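PDB 4BU0: S-M checkpoint control protein rad4 from Schizosaccharomyces pombe, which acts as a scaffold in DNA replication and the S-M checkpoint, its first BRCT pair engaging phosphorylated sites of the checkpoint mediator Crb2. Local coordinates for residues A60-P65 with V177-Y182; H141-T146 with V165-Q170; C13-D18 with L47-F52; K5-F10 with E73-L78. All blocks are in the same frame, centred on the assembly; numbering follows the deposited sequence.

Contact 1: residues A60-P65 with V177-Y182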
loop_
_atom_site.group_PDB
_atom_site.type_symbol
_atom_site.label_atom_id
_atom_site.label_comp_id
_atom_site.label_asym_id
_atom_site.label_seq_id
_atom_site.Cartn_x
_atom_site.Cartn_y
_atom_site.Cartn_z
ATOM N N ALA A 60 -0.967 -10.645 4.099
ATOM C CA ALA A 60 -1.757 -9.913 5.072
ATOM C C ALA A 60 -3.054 -9.393 4.460
ATOM O O ALA A 60 -4.096 -9.481 5.098
ATOM C CB ALA A 60 -0.943 -8.751 5.644
ATOM N N ALA A 61 -2.992 -8.871 3.212
ATOM C CA ALA A 61 -4.193 -8.322 2.565
ATOM C C ALA A 61 -5.233 -9.377 2.285
ATOM O O ALA A 61 -6.415 -9.084 2.337
ATOM C CB ALA A 61 -3.822 -7.637 1.261
ATOM N N LYS A 62 -4.800 -10.582 1.963
ATOM C CA LYS A 62 -5.730 -11.637 1.595
ATOM C C LYS A 62 -6.239 -12.425 2.798
ATOM O O LYS A 62 -7.438 -12.701 2.877
ATOM C CB LYS A 62 -5.024 -12.581 0.615
ATOM C CG LYS A 62 -5.954 -13.534 -0.124
ATOM C CD LYS A 62 -5.195 -14.392 -1.128
ATOM C CE LYS A 62 -5.214 -13.770 -2.508
ATOM N NZ LYS A 62 -4.455 -14.579 -3.505
ATOM N N SER A 63 -5.341 -12.778 3.741
ATOM C CA SER A 63 -5.658 -13.713 4.822
ATOM C C SER A 63 -5.635 -13.179 6.266
ATOM O O SER A 63 -6.116 -13.887 7.161
ATOM C CB SER A 63 -4.666 -14.873 4.771
ATOM O OG SER A 63 -4.425 -15.330 3.450
ATOM N N ARG A 64 -5.035 -12.004 6.526
ATOM C CA ARG A 64 -4.919 -11.550 7.912
ATOM C C ARG A 64 -5.361 -10.084 8.115
ATOM O O ARG A 64 -4.508 -9.232 8.399
ATOM C CB ARG A 64 -3.470 -11.760 8.410
ATOM C CG ARG A 64 -2.995 -13.224 8.510
ATOM C CD ARG A 64 -3.681 -14.011 9.625
ATOM N NE ARG A 64 -3.512 -13.345 10.919
ATOM C CZ ARG A 64 -2.507 -13.572 11.758
ATOM N NH1 ARG A 64 -1.596 -14.498 11.481
ATOM N NH2 ARG A 64 -2.416 -12.889 12.891
ATOM N N PRO A 65 -6.682 -9.785 8.108
ATOM C CA PRO A 65 -7.136 -8.394 8.311
ATOM C C PRO A 65 -6.890 -7.847 9.712
ATOM O O PRO A 65 -6.970 -6.636 9.919
ATOM C CB PRO A 65 -8.643 -8.458 8.015
ATOM C CG PRO A 65 -9.009 -9.889 8.297
ATOM C CD PRO A 65 -7.830 -10.685 7.836
ATOM N N VAL A 177 -4.284 -2.686 -0.633
ATOM C CA VAL A 177 -4.327 -2.956 -2.062
ATOM C C VAL A 177 -4.648 -4.410 -2.253
ATOM O O VAL A 177 -3.938 -5.280 -1.717
ATOM C CB VAL A 177 -2.972 -2.626 -2.721
ATOM C CG1 VAL A 177 -2.921 -3.097 -4.190
ATOM C CG2 VAL A 177 -2.690 -1.128 -2.616
ATOM N N LEU A 178 -5.706 -4.687 -3.016
ATOM C CA LEU A 178 -6.069 -6.074 -3.330
ATOM C C LEU A 178 -5.481 -6.480 -4.670
ATOM O O LEU A 178 -5.188 -5.639 -5.523
ATOM C CB LEU A 178 -7.587 -6.264 -3.328
ATOM C CG LEU A 178 -8.244 -5.874 -2.003
ATOM C CD1 LEU A 178 -9.784 -5.971 -2.093
ATOM C CD2 LEU A 178 -7.713 -6.716 -0.835
ATOM N N GLU A 179 -5.311 -7.788 -4.871
ATOM C CA GLU A 179 -4.691 -8.317 -6.082
ATOM C C GLU A 179 -5.615 -8.126 -7.286
ATOM O O GLU A 179 -6.850 -8.193 -7.169
ATOM C CB GLU A 179 -4.278 -9.781 -5.889
ATOM C CG GLU A 179 -3.022 -9.861 -5.038
ATOM C CD GLU A 179 -2.584 -11.285 -4.748
ATOM O OE1 GLU A 179 -2.290 -12.021 -5.720
ATOM O OE2 GLU A 179 -2.579 -11.680 -3.559
ATOM N N PRO A 180 -5.009 -7.897 -8.468
ATOM C CA PRO A 180 -5.803 -7.509 -9.648
ATOM C C PRO A 180 -6.606 -8.626 -10.307
ATOM O O PRO A 180 -7.599 -8.320 -10.961
ATOM C CB PRO A 180 -4.726 -7.006 -10.635
ATOM C CG PRO A 180 -3.491 -7.840 -10.274
ATOM C CD PRO A 180 -3.557 -7.831 -8.745
ATOM N N GLN A 181 -6.178 -9.890 -10.168
ATOM C CA GLN A 181 -6.862 -10.986 -10.877
ATOM C C GLN A 181 -8.301 -11.177 -10.402
ATOM O O GLN A 181 -9.096 -11.813 -11.102
ATOM C CB GLN A 181 -6.077 -12.304 -10.767
ATOM C CG GLN A 181 -5.923 -12.856 -9.354
ATOM C CD GLN A 181 -4.702 -12.345 -8.610
ATOM O OE1 GLN A 181 -4.169 -11.274 -8.908
ATOM N NE2 GLN A 181 -4.211 -13.138 -7.645
ATOM N N TYR A 182 -8.647 -10.598 -9.254
ATOM C CA TYR A 182 -10.016 -10.715 -8.748
ATOM C C TYR A 182 -10.948 -9.641 -9.310
ATOM O O TYR A 182 -12.152 -9.657 -9.030
ATOM C CB TYR A 182 -10.010 -10.656 -7.221
ATOM C CG TYR A 182 -9.126 -11.729 -6.638
ATOM C CD1 TYR A 182 -9.444 -13.077 -6.785
ATOM C CD2 TYR A 182 -7.921 -11.405 -6.026
ATOM C CE1 TYR A 182 -8.607 -14.075 -6.293
ATOM C CE2 TYR A 182 -7.088 -12.391 -5.503
ATOM C CZ TYR A 182 -7.430 -13.723 -5.650
ATOM O OH TYR A 182 -6.613 -14.699 -5.150
HETATM O O HOH W 1 -1.684 -14.093 -2.904
#

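Contact 2: residues H141-T146 with V165-Q170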
loop_
_atom_site.group_PDB
_atom_site.type_symbol
_atom_site.label_atom_id
_atom_site.label_comp_id
_atom_site.label_asym_id
_atom_site.label_seq_id
_atom_site.Cartn_x
_atom_site.Cartn_y
_atom_site.Cartn_z
ATOM N N HIS A 141 -1.745 0.514 -11.861
ATOM C CA HIS A 141 -3.102 0.053 -12.117
ATOM C C HIS A 141 -3.778 0.934 -13.103
ATOM O O HIS A 141 -3.801 2.142 -12.906
ATOM C CB HIS A 141 -3.966 0.059 -10.829
ATOM C CG HIS A 141 -3.423 -0.812 -9.729
ATOM N ND1 HIS A 141 -2.355 -0.394 -8.935
ATOM C CD2 HIS A 141 -3.782 -2.072 -9.364
ATOM C CE1 HIS A 141 -2.123 -1.402 -8.084
ATOM N NE2 HIS A 141 -2.959 -2.431 -8.309
ATOM N N LEU A 142 -4.355 0.327 -14.137
ATOM C CA LEU A 142 -5.217 1.047 -15.053
ATOM C C LEU A 142 -6.655 0.631 -14.749
ATOM O O LEU A 142 -6.963 -0.543 -14.905
ATOM C CB LEU A 142 -4.849 0.692 -16.517
ATOM C CG LEU A 142 -5.813 1.280 -17.556
ATOM C CD1 LEU A 142 -5.739 2.774 -17.587
ATOM C CD2 LEU A 142 -5.536 0.690 -18.952
ATOM N N ILE A 143 -7.500 1.563 -14.298
ATOM C CA ILE A 143 -8.910 1.249 -14.064
ATOM C C ILE A 143 -9.625 1.517 -15.368
ATOM O O ILE A 143 -9.596 2.662 -15.861
ATOM C CB ILE A 143 -9.480 2.088 -12.908
ATOM C CG1 ILE A 143 -8.716 1.804 -11.582
ATOM C CG2 ILE A 143 -10.991 1.776 -12.777
ATOM C CD1 ILE A 143 -9.121 2.765 -10.454
ATOM N N ALA A 144 -10.259 0.489 -15.929
ATOM C CA ALA A 144 -10.863 0.602 -17.246
ATOM C C ALA A 144 -12.362 0.413 -17.201
ATOM O O ALA A 144 -12.835 -0.469 -16.490
ATOM C CB ALA A 144 -10.252 -0.451 -18.168
ATOM N N GLY A 145 -13.089 1.266 -17.922
ATOM C CA GLY A 145 -14.541 1.115 -18.028
ATOM C C GLY A 145 -14.901 0.040 -19.038
ATOM O O GLY A 145 -15.929 -0.626 -18.893
ATOM N N THR A 146 -14.056 -0.123 -20.078
ATOM C CA THR A 146 -14.206 -1.136 -21.134
ATOM C C THR A 146 -12.834 -1.633 -21.543
ATOM O O THR A 146 -11.859 -0.900 -21.398
ATOM C CB THR A 146 -14.962 -0.600 -22.369
ATOM O OG1 THR A 146 -14.247 0.497 -22.928
ATOM C CG2 THR A 146 -16.416 -0.227 -22.082
ATOM N N VAL A 165 -13.327 -0.777 -11.628
ATOM C CA VAL A 165 -13.291 0.158 -10.518
ATOM C C VAL A 165 -13.571 -0.526 -9.153
ATOM O O VAL A 165 -13.198 0.003 -8.113
ATOM C CB VAL A 165 -14.198 1.381 -10.771
ATOM C CG1 VAL A 165 -15.680 0.994 -10.754
ATOM C CG2 VAL A 165 -13.882 2.526 -9.808
ATOM N N GLU A 166 -14.222 -1.700 -9.162
ATOM C CA GLU A 166 -14.486 -2.424 -7.923
ATOM C C GLU A 166 -13.186 -2.741 -7.181
ATOM O O GLU A 166 -13.179 -2.822 -5.959
ATOM C CB GLU A 166 -15.250 -3.701 -8.266
ATOM C CG GLU A 166 -15.847 -4.433 -7.067
ATOM C CD GLU A 166 -16.886 -3.711 -6.220
ATOM O OE1 GLU A 166 -17.395 -2.641 -6.626
ATOM O OE2 GLU A 166 -17.104 -4.183 -5.082
ATOM N N TRP A 167 -12.058 -2.832 -7.909
ATOM C CA TRP A 167 -10.768 -3.003 -7.237
ATOM C C TRP A 167 -10.511 -1.860 -6.261
ATOM O O TRP A 167 -10.033 -2.066 -5.146
ATOM C CB TRP A 167 -9.630 -3.053 -8.276
ATOM C CG TRP A 167 -8.274 -2.864 -7.649
ATOM C CD1 TRP A 167 -7.527 -3.814 -7.005
ATOM C CD2 TRP A 167 -7.518 -1.643 -7.581
ATOM N NE1 TRP A 167 -6.375 -3.248 -6.497
ATOM C CE2 TRP A 167 -6.352 -1.911 -6.829
ATOM C CE3 TRP A 167 -7.728 -0.342 -8.083
ATOM C CZ2 TRP A 167 -5.405 -0.918 -6.544
ATOM C CZ3 TRP A 167 -6.787 0.641 -7.812
ATOM C CH2 TRP A 167 -5.642 0.349 -7.052
ATOM N N LEU A 168 -10.782 -0.635 -6.731
ATOM C CA LEU A 168 -10.562 0.523 -5.900
ATOM C C LEU A 168 -11.494 0.547 -4.701
ATOM O O LEU A 168 -11.039 0.788 -3.576
ATOM C CB LEU A 168 -10.765 1.787 -6.764
ATOM C CG LEU A 168 -10.613 3.128 -6.012
ATOM C CD1 LEU A 168 -9.193 3.312 -5.478
ATOM C CD2 LEU A 168 -10.961 4.298 -6.950
ATOM N N TRP A 169 -12.765 0.289 -4.932
ATOM C CA TRP A 169 -13.695 0.348 -3.834
ATOM C C TRP A 169 -13.417 -0.711 -2.789
ATOM O O TRP A 169 -13.447 -0.415 -1.649
ATOM C CB TRP A 169 -15.138 0.291 -4.325
ATOM C CG TRP A 169 -15.512 1.287 -5.402
ATOM C CD1 TRP A 169 -16.275 1.025 -6.468
ATOM C CD2 TRP A 169 -15.162 2.671 -5.487
ATOM N NE1 TRP A 169 -16.411 2.143 -7.236
ATOM C CE2 TRP A 169 -15.729 3.157 -6.644
ATOM C CE3 TRP A 169 -14.418 3.534 -4.709
ATOM C CZ2 TRP A 169 -15.567 4.462 -7.037
ATOM C CZ3 TRP A 169 -14.281 4.816 -5.121
ATOM C CH2 TRP A 169 -14.835 5.242 -6.265
ATOM N N GLN A 170 -13.153 -1.928 -3.239
ATOM C CA GLN A 170 -12.887 -2.970 -2.247
ATOM C C GLN A 170 -11.538 -2.761 -1.544
ATOM O O GLN A 170 -11.419 -3.130 -0.375
ATOM C CB GLN A 170 -12.974 -4.364 -2.882
ATOM C CG GLN A 170 -14.431 -4.711 -3.193
ATOM C CD GLN A 170 -14.625 -6.201 -3.445
ATOM O OE1 GLN A 170 -13.870 -7.052 -2.949
ATOM N NE2 GLN A 170 -15.646 -6.524 -4.240
HETATM O O HOH W 2 -14.594 -0.085 -14.190
#

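Contact 3: residues C13-D18 with L47-F52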
loop_
_atom_site.group_PDB
_atom_site.type_symbol
_atom_site.label_atom_id
_atom_site.label_comp_id
_atom_site.label_asym_id
_atom_site.label_seq_id
_atom_site.Cartn_x
_atom_site.Cartn_y
_atom_site.Cartn_z
ATOM N N CYS A 13 6.950 -6.876 11.943
ATOM C CA CYS A 13 7.622 -7.417 10.768
ATOM C C CYS A 13 7.668 -6.295 9.736
ATOM O O CYS A 13 6.756 -5.463 9.754
ATOM C CB CYS A 13 6.825 -8.617 10.264
ATOM S SG CYS A 13 7.569 -9.508 8.877
ATOM N N CYS A 14 8.707 -6.252 8.869
ATOM C CA CYS A 14 8.807 -5.251 7.797
ATOM C C CYS A 14 8.681 -5.914 6.449
ATOM O O CYS A 14 9.095 -7.077 6.269
ATOM C CB CYS A 14 10.130 -4.485 7.854
ATOM S SG CYS A 14 10.334 -3.451 9.319
ATOM N N THR A 15 8.200 -5.137 5.453
ATOM C CA THR A 15 8.223 -5.583 4.062
ATOM C C THR A 15 8.622 -4.392 3.209
ATOM O O THR A 15 8.067 -3.293 3.372
ATOM C CB THR A 15 6.933 -6.273 3.596
ATOM O OG1 THR A 15 7.163 -6.798 2.285
ATOM C CG2 THR A 15 5.698 -5.371 3.575
ATOM N N SER A 16 9.624 -4.596 2.307
ATOM C CA SER A 16 10.128 -3.545 1.416
ATOM C C SER A 16 10.550 -2.282 2.159
ATOM O O SER A 16 10.223 -1.152 1.762
ATOM C CB SER A 16 9.107 -3.205 0.337
ATOM O OG SER A 16 9.126 -4.213 -0.655
ATOM N N ILE A 17 11.316 -2.467 3.245
ATOM C CA ILE A 17 11.898 -1.392 4.021
ATOM C C ILE A 17 13.404 -1.547 3.829
ATOM O O ILE A 17 13.910 -2.653 4.018
ATOM C CB ILE A 17 11.470 -1.406 5.514
ATOM C CG1 ILE A 17 9.911 -1.324 5.647
ATOM C CG2 ILE A 17 12.144 -0.263 6.278
ATOM C CD1 ILE A 17 9.280 0.041 5.226
ATOM N N ASP A 18 14.089 -0.465 3.445
ATOM C CA ASP A 18 15.544 -0.472 3.218
ATOM C C ASP A 18 16.293 -0.845 4.508
ATOM O O ASP A 18 15.796 -0.584 5.610
ATOM C CB ASP A 18 16.004 0.895 2.702
ATOM C CG ASP A 18 15.498 1.283 1.314
ATOM O OD1 ASP A 18 14.911 0.413 0.622
ATOM O OD2 ASP A 18 15.701 2.450 0.915
ATOM N N LEU A 47 2.570 -5.065 10.490
ATOM C CA LEU A 47 3.456 -5.197 9.347
ATOM C C LEU A 47 3.767 -3.794 8.855
ATOM O O LEU A 47 2.868 -3.081 8.411
ATOM C CB LEU A 47 2.803 -6.058 8.233
ATOM C CG LEU A 47 3.579 -6.211 6.944
ATOM C CD1 LEU A 47 4.861 -7.084 7.148
ATOM C CD2 LEU A 47 2.680 -6.869 5.863
ATOM N N ILE A 48 5.045 -3.410 8.945
ATOM C CA ILE A 48 5.486 -2.090 8.495
ATOM C C ILE A 48 5.844 -2.273 7.025
ATOM O O ILE A 48 6.714 -3.074 6.703
ATOM C CB ILE A 48 6.660 -1.599 9.376
ATOM C CG1 ILE A 48 6.151 -1.401 10.850
ATOM C CG2 ILE A 48 7.240 -0.280 8.784
ATOM C CD1 ILE A 48 7.300 -1.199 11.828
ATOM N N ALA A 49 5.131 -1.580 6.130
ATOM C CA ALA A 49 5.304 -1.820 4.695
ATOM C C ALA A 49 5.771 -0.606 3.916
ATOM O O ALA A 49 5.273 0.502 4.145
ATOM C CB ALA A 49 3.971 -2.273 4.126
ATOM N N GLY A 50 6.672 -0.851 2.953
ATOM C CA GLY A 50 7.191 0.192 2.073
ATOM C C GLY A 50 6.704 0.061 0.647
ATOM O O GLY A 50 7.091 0.863 -0.211
ATOM N N ASP A 51 5.852 -0.961 0.393
ATOM C CA ASP A 51 5.289 -1.300 -0.919
ATOM C C ASP A 51 4.152 -2.275 -0.726
ATOM O O ASP A 51 4.105 -2.951 0.304
ATOM C CB ASP A 51 6.378 -1.932 -1.817
ATOM C CG ASP A 51 6.070 -1.955 -3.306
ATOM O OD1 ASP A 51 5.120 -1.257 -3.730
ATOM O OD2 ASP A 51 6.838 -2.590 -4.058
ATOM N N PHE A 52 3.258 -2.383 -1.704
ATOM C CA PHE A 52 2.162 -3.342 -1.669
ATOM C C PHE A 52 2.505 -4.588 -2.484
ATOM O O PHE A 52 1.845 -5.611 -2.312
ATOM C CB PHE A 52 0.865 -2.708 -2.233
ATOM C CG PHE A 52 0.997 -2.300 -3.685
ATOM C CD1 PHE A 52 0.731 -3.200 -4.701
ATOM C CD2 PHE A 52 1.410 -1.022 -4.029
ATOM C CE1 PHE A 52 0.922 -2.841 -6.048
ATOM C CE2 PHE A 52 1.580 -0.659 -5.367
ATOM C CZ PHE A 52 1.332 -1.569 -6.365
HETATM O O HOH W 3 9.242 -3.601 -3.241
HETATM O O HOH W 4 10.305 0.063 -1.179
#

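Contact 4: residues K5-F10 with E73-L78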
loop_
_atom_site.group_PDB
_atom_site.type_symbol
_atom_site.label_atom_id
_atom_site.label_comp_id
_atom_site.label_asym_id
_atom_site.label_seq_id
_atom_site.Cartn_x
_atom_site.Cartn_y
_atom_site.Cartn_z
ATOM N N LYS A 5 8.295 -0.692 28.555
ATOM C CA LYS A 5 7.856 -1.697 27.587
ATOM C C LYS A 5 6.429 -1.390 27.074
ATOM O O LYS A 5 5.552 -2.275 27.129
ATOM C CB LYS A 5 7.975 -3.134 28.138
ATOM C CG LYS A 5 9.307 -3.460 28.832
ATOM C CD LYS A 5 10.534 -3.376 27.925
ATOM C CE LYS A 5 11.529 -2.364 28.436
ATOM N NZ LYS A 5 11.295 -1.013 27.859
ATOM N N PRO A 6 6.184 -0.202 26.456
ATOM C CA PRO A 6 4.839 0.077 25.918
ATOM C C PRO A 6 4.405 -0.905 24.842
ATOM O O PRO A 6 3.199 -1.078 24.657
ATOM C CB PRO A 6 4.963 1.465 25.279
ATOM C CG PRO A 6 6.198 2.049 25.811
ATOM C CD PRO A 6 7.100 0.943 26.238
ATOM N N LEU A 7 5.387 -1.501 24.084
ATOM C CA LEU A 7 5.024 -2.422 23.002
ATOM C C LEU A 7 5.136 -3.887 23.398
ATOM O O LEU A 7 5.182 -4.741 22.520
ATOM C CB LEU A 7 5.835 -2.151 21.721
ATOM C CG LEU A 7 5.606 -0.778 21.072
ATOM C CD1 LEU A 7 6.290 -0.739 19.706
ATOM C CD2 LEU A 7 4.094 -0.466 20.883
ATOM N N LYS A 8 5.109 -4.206 24.711
ATOM C CA LYS A 8 5.059 -5.612 25.119
ATOM C C LYS A 8 3.834 -6.296 24.466
ATOM O O LYS A 8 2.753 -5.698 24.431
ATOM C CB LYS A 8 4.957 -5.707 26.649
ATOM C CG LYS A 8 4.926 -7.160 27.149
ATOM C CD LYS A 8 5.085 -7.231 28.669
ATOM C CE LYS A 8 5.200 -8.668 29.131
ATOM N NZ LYS A 8 5.304 -8.777 30.613
ATOM N N GLY A 9 4.061 -7.459 23.868
ATOM C CA GLY A 9 2.986 -8.179 23.203
ATOM C C GLY A 9 2.867 -7.878 21.722
ATOM O O GLY A 9 2.186 -8.617 20.993
ATOM N N PHE A 10 3.507 -6.780 21.252
ATOM C CA PHE A 10 3.503 -6.497 19.814
ATOM C C PHE A 10 4.543 -7.347 19.124
ATOM O O PHE A 10 5.608 -7.604 19.697
ATOM C CB PHE A 10 3.821 -5.013 19.542
ATOM C CG PHE A 10 2.719 -4.029 19.788
ATOM C CD1 PHE A 10 2.195 -3.849 21.067
ATOM C CD2 PHE A 10 2.273 -3.200 18.765
ATOM C CE1 PHE A 10 1.182 -2.912 21.294
ATOM C CE2 PHE A 10 1.273 -2.243 18.997
ATOM C CZ PHE A 10 0.724 -2.117 20.252
ATOM N N GLU A 73 7.163 5.415 9.424
ATOM C CA GLU A 73 7.387 6.463 10.420
ATOM C C GLU A 73 6.805 6.102 11.790
ATOM O O GLU A 73 7.130 6.771 12.776
ATOM C CB GLU A 73 6.808 7.813 9.932
ATOM C CG GLU A 73 5.326 8.039 10.220
ATOM C CD GLU A 73 4.333 8.291 9.093
ATOM O OE1 GLU A 73 4.700 8.982 8.116
ATOM O OE2 GLU A 73 3.160 7.861 9.227
ATOM N N TRP A 74 5.923 5.068 11.867
ATOM C CA TRP A 74 5.292 4.747 13.138
ATOM C C TRP A 74 6.260 4.536 14.299
ATOM O O TRP A 74 6.182 5.244 15.305
ATOM C CB TRP A 74 4.371 3.525 12.982
ATOM C CG TRP A 74 3.781 3.063 14.275
ATOM C CD1 TRP A 74 3.175 3.838 15.232
ATOM C CD2 TRP A 74 3.804 1.727 14.785
ATOM N NE1 TRP A 74 2.809 3.052 16.315
ATOM C CE2 TRP A 74 3.175 1.754 16.057
ATOM C CE3 TRP A 74 4.256 0.496 14.270
ATOM C CZ2 TRP A 74 3.039 0.601 16.847
ATOM C CZ3 TRP A 74 4.078 -0.653 15.042
ATOM C CH2 TRP A 74 3.487 -0.583 16.315
ATOM N N ILE A 75 7.169 3.581 14.165
ATOM C CA ILE A 75 8.054 3.255 15.284
ATOM C C ILE A 75 8.986 4.436 15.630
ATOM O O ILE A 75 9.058 4.800 16.803
ATOM C CB ILE A 75 8.819 1.951 15.034
ATOM C CG1 ILE A 75 7.871 0.706 15.127
ATOM C CG2 ILE A 75 10.034 1.830 15.982
ATOM C CD1 ILE A 75 7.232 0.466 16.551
ATOM N N PRO A 76 9.652 5.101 14.665
ATOM C CA PRO A 76 10.471 6.253 15.055
ATOM C C PRO A 76 9.680 7.353 15.759
ATOM O O PRO A 76 10.186 7.929 16.723
ATOM C CB PRO A 76 11.021 6.738 13.707
ATOM C CG PRO A 76 11.130 5.474 12.895
ATOM C CD PRO A 76 9.819 4.778 13.236
ATOM N N VAL A 77 8.413 7.631 15.333
ATOM C CA VAL A 77 7.636 8.678 15.976
ATOM C C VAL A 77 7.229 8.245 17.410
ATOM O O VAL A 77 7.334 9.033 18.368
ATOM C CB VAL A 77 6.410 9.101 15.122
ATOM C CG1 VAL A 77 5.483 10.034 15.895
ATOM C CG2 VAL A 77 6.871 9.779 13.822
ATOM N N LEU A 78 6.760 6.997 17.572
ATOM C CA LEU A 78 6.376 6.546 18.905
ATOM C C LEU A 78 7.600 6.497 19.841
ATOM O O LEU A 78 7.527 6.958 20.996
ATOM C CB LEU A 78 5.752 5.147 18.784
ATOM C CG LEU A 78 5.452 4.446 20.101
ATOM C CD1 LEU A 78 4.355 5.226 20.901
ATOM C CD2 LEU A 78 4.980 3.016 19.822
#

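Contact 1: residues A60-P65 with V177-Y182
The last turn of helix 55-63 lies against the loop after helix 166-174, Ala61 and Leu178 being nearest with CA atoms 6.6 Å apart. Where the backbones are nearest, the touching is light, each time a methyl against a backbone carbonyl oxygen: Ala61 CB rests 3.8 Å from Val177 O, and Leu178 CD2 sits beside Ala61 O. Most of the polar work falls to Lys62. Its CG is anti to the backbone N (chi1 -166°), and the chain bends at chi3 before its amine enters between Glu179 and Tyr182, crossing both side chains at about a right angle. NZ donates to Tyr182 OH at 2.7 Å, coming in near the plane of the ring at its edge. The same NZ forms a weak, long salt bridge with Glu179 OE2 at 3.5 Å, and a water bridges the same two atoms, accepting from Lys62 NZ at 2.9 Å and donating to Glu179 OE2 at 2.7 Å. The other carboxylate oxygen, Glu179 OE1, receives Gln181 NE2 at 2.9 Å from above the carboxylate plane, while Gln181 CG lies over the centre of one face of the Tyr182 ring. The carboxylate is thus held from two residues and a water, and its charge probably helps to keep the lysine protonated. Nearby, Tyr57 OH bonds to Val177 N and Arg174 to Ala60 O, further ties between the repeats. A lysine of the first repeat, held between a carboxylate and a tyrosine hydroxyl of the second, thus forms part of the interface of a tandem BRCT module.

Contact 2: residues H141-T146 with V165-Q170
Within the second BRCT repeat, strand 141-144 of the parallel sheet is covered by the start of helix 166-174, where His141 stacks on Trp167 and Ile143 packs beside it. The short strand and helix axes approach to 9.8 Å, with their directions at 114°. The imidazole lies flat on the six-membered ring of the indole in an offset stack, centroids 4.0 Å apart and planes at 16°. Trp167 CZ2 sits over the centre of the imidazole, 3.4 Å from His141 NE2, whereas His141 CD2 lies over the indole toward its rim. Trp167 CG is anti to the backbone N (chi1 165°), which sets it on the side of His141; the indole N-H, NE1, is taken by Leu178 O in the following loop. Ile143 uses two branches: CD1 meets the indole edge 4.1 Å from Trp167 CZ3 and also touches Leu168 CB, while CG2 packs 3.8 Å from Val165 CB. Next to the end of the strand a water links Ala144 O, to which it donates, and Val165 N, from which it accepts. Ile120 of helix 116-126 adds to the packing around Ile143, Val165 and Leu168. Aromatic and aliphatic side chains here fasten a helix to one face of the central parallel sheet, as in the BRCT fold.

Contact 3: residues C13-D18 with L47-F52
Ile48 O is met by two groups of the neighbouring strand: Thr15 N hydrogen-bonds to it at 2.8 Å, and Cys14 CA adds a CA-H...O contact of 3.2 Å to the same oxygen. Bonds from Ile48 N to Cys13 O at 2.8 Å and from Gly50 N to Thr15 O at 2.8 Å continue the pattern, so strands 11-15 and 46-49 run parallel as the two central strands of the first BRCT repeat. Side chains alternate between the faces. With Cys13 and Thr15 on one face lie Leu47 and Ala49: Leu47 CD1 packs 4.0 Å from Cys13 CB, and Thr15 CG2 presses 3.6 Å from Ala49 CB. Thr15 OG1 is anti to its backbone N (chi1 -173°), which puts CG2 between N and the carbonyl carbon, toward this alanine. On the other face Cys14 SG touches Ile48 CB, and Ile17 curls back until CD1 lies 3.6 Å from Gly50 N. Beyond the strands the backbones stay close, with Gly50 CA against Ser16 O. There Ser16 CB meets Asp51 CB at 3.7 Å, and in the conformers given a water lies between Ser16 OG and Asp51 OD2. The bound Crb2 phosphopeptide is gripped here: a modified side chain is hydrogen-bonded by Thr15 OG1 and by Ser16 N, and Thr15 OG1 also pairs with Thr54 OG1. Fixed by the sheet bonds, the end of strand 11-15 presents a hydroxyl and an amide together, a chemistry consistent with recognition of a phosphorylated threonine.

Contact 4: residues K5-F10 with E73-L78
Leu7, the first residue of 5-10 to pack firmly on helix 74-83, follows Pro6 in a type I turn from Lys5 to Lys8 that is closed by Lys8 N bonding to Lys5 O. Its CG, anti to the carbonyl carbon (chi1 -64°), is directed toward the helix, and the two methyls beyond it find different partners. The Leu7 and Ile75 side chains cross obliquely, their CD1 atoms 3.5 Å apart, a close methyl-methyl approach; CD2 of Leu7 meets Leu78 CD2 at 3.7 Å, the two leucines reaching tip to tip, and lies 4.3 Å from Trp74 CZ2. A type II turn from Leu7 to Phe10 comes next, with Phe10 N bonding to Leu7 O at 2.9 Å and Gly9 taking a positive phi of 93°. This turn brings Phe10 back beside Leu7, whose CD2 sits over the centre of one face of the phenyl ring. Phe10 CD2 then touches Trp74 CH2 at 3.8 Å, reaching the indole at its edge and near its plane. One face of that indole is covered, toward its rim, by Ile75 CD1 from the same helix, and the indole N-H is spent on Leu92 O. His46 stacks on Phe10 and meets the Trp74 ring, while Ile12 backs Leu7, Trp74 and Ile75. Entirely apolar across the interface, the contact joins the double turn leading into strand 11-15 to the last helix of the first BRCT repeat, the helix that carries the tryptophan characteristic of the BRCT fold.

Overall arrangement
Contacts 2, 3 and 4 are buried within single BRCT repeats, whereas contact 1 is partly exposed and joins the two. Contact 3 is the sheet itself, bound by backbone hydrogen bonds; contacts 2 and 4 lay a C-terminal helix on strand or turn through apolar and aromatic side chains, and Trp167 and Trp74 sit in the first turn of these helices. Contact 1 relies instead on a lysine bonded to a tyrosine hydroxyl, with a weak salt bridge and a water. Contacts 3 and 4 meet through Ile48 on Ile75 and Trp74. Val177 of contact 1 packs on both Trp167 and Phe52, and Phe52 also touches His141, linking contacts 1, 2 and 3 across the domain interface. Contacts 2 and 4 lie farthest apart, centres about 35 Å.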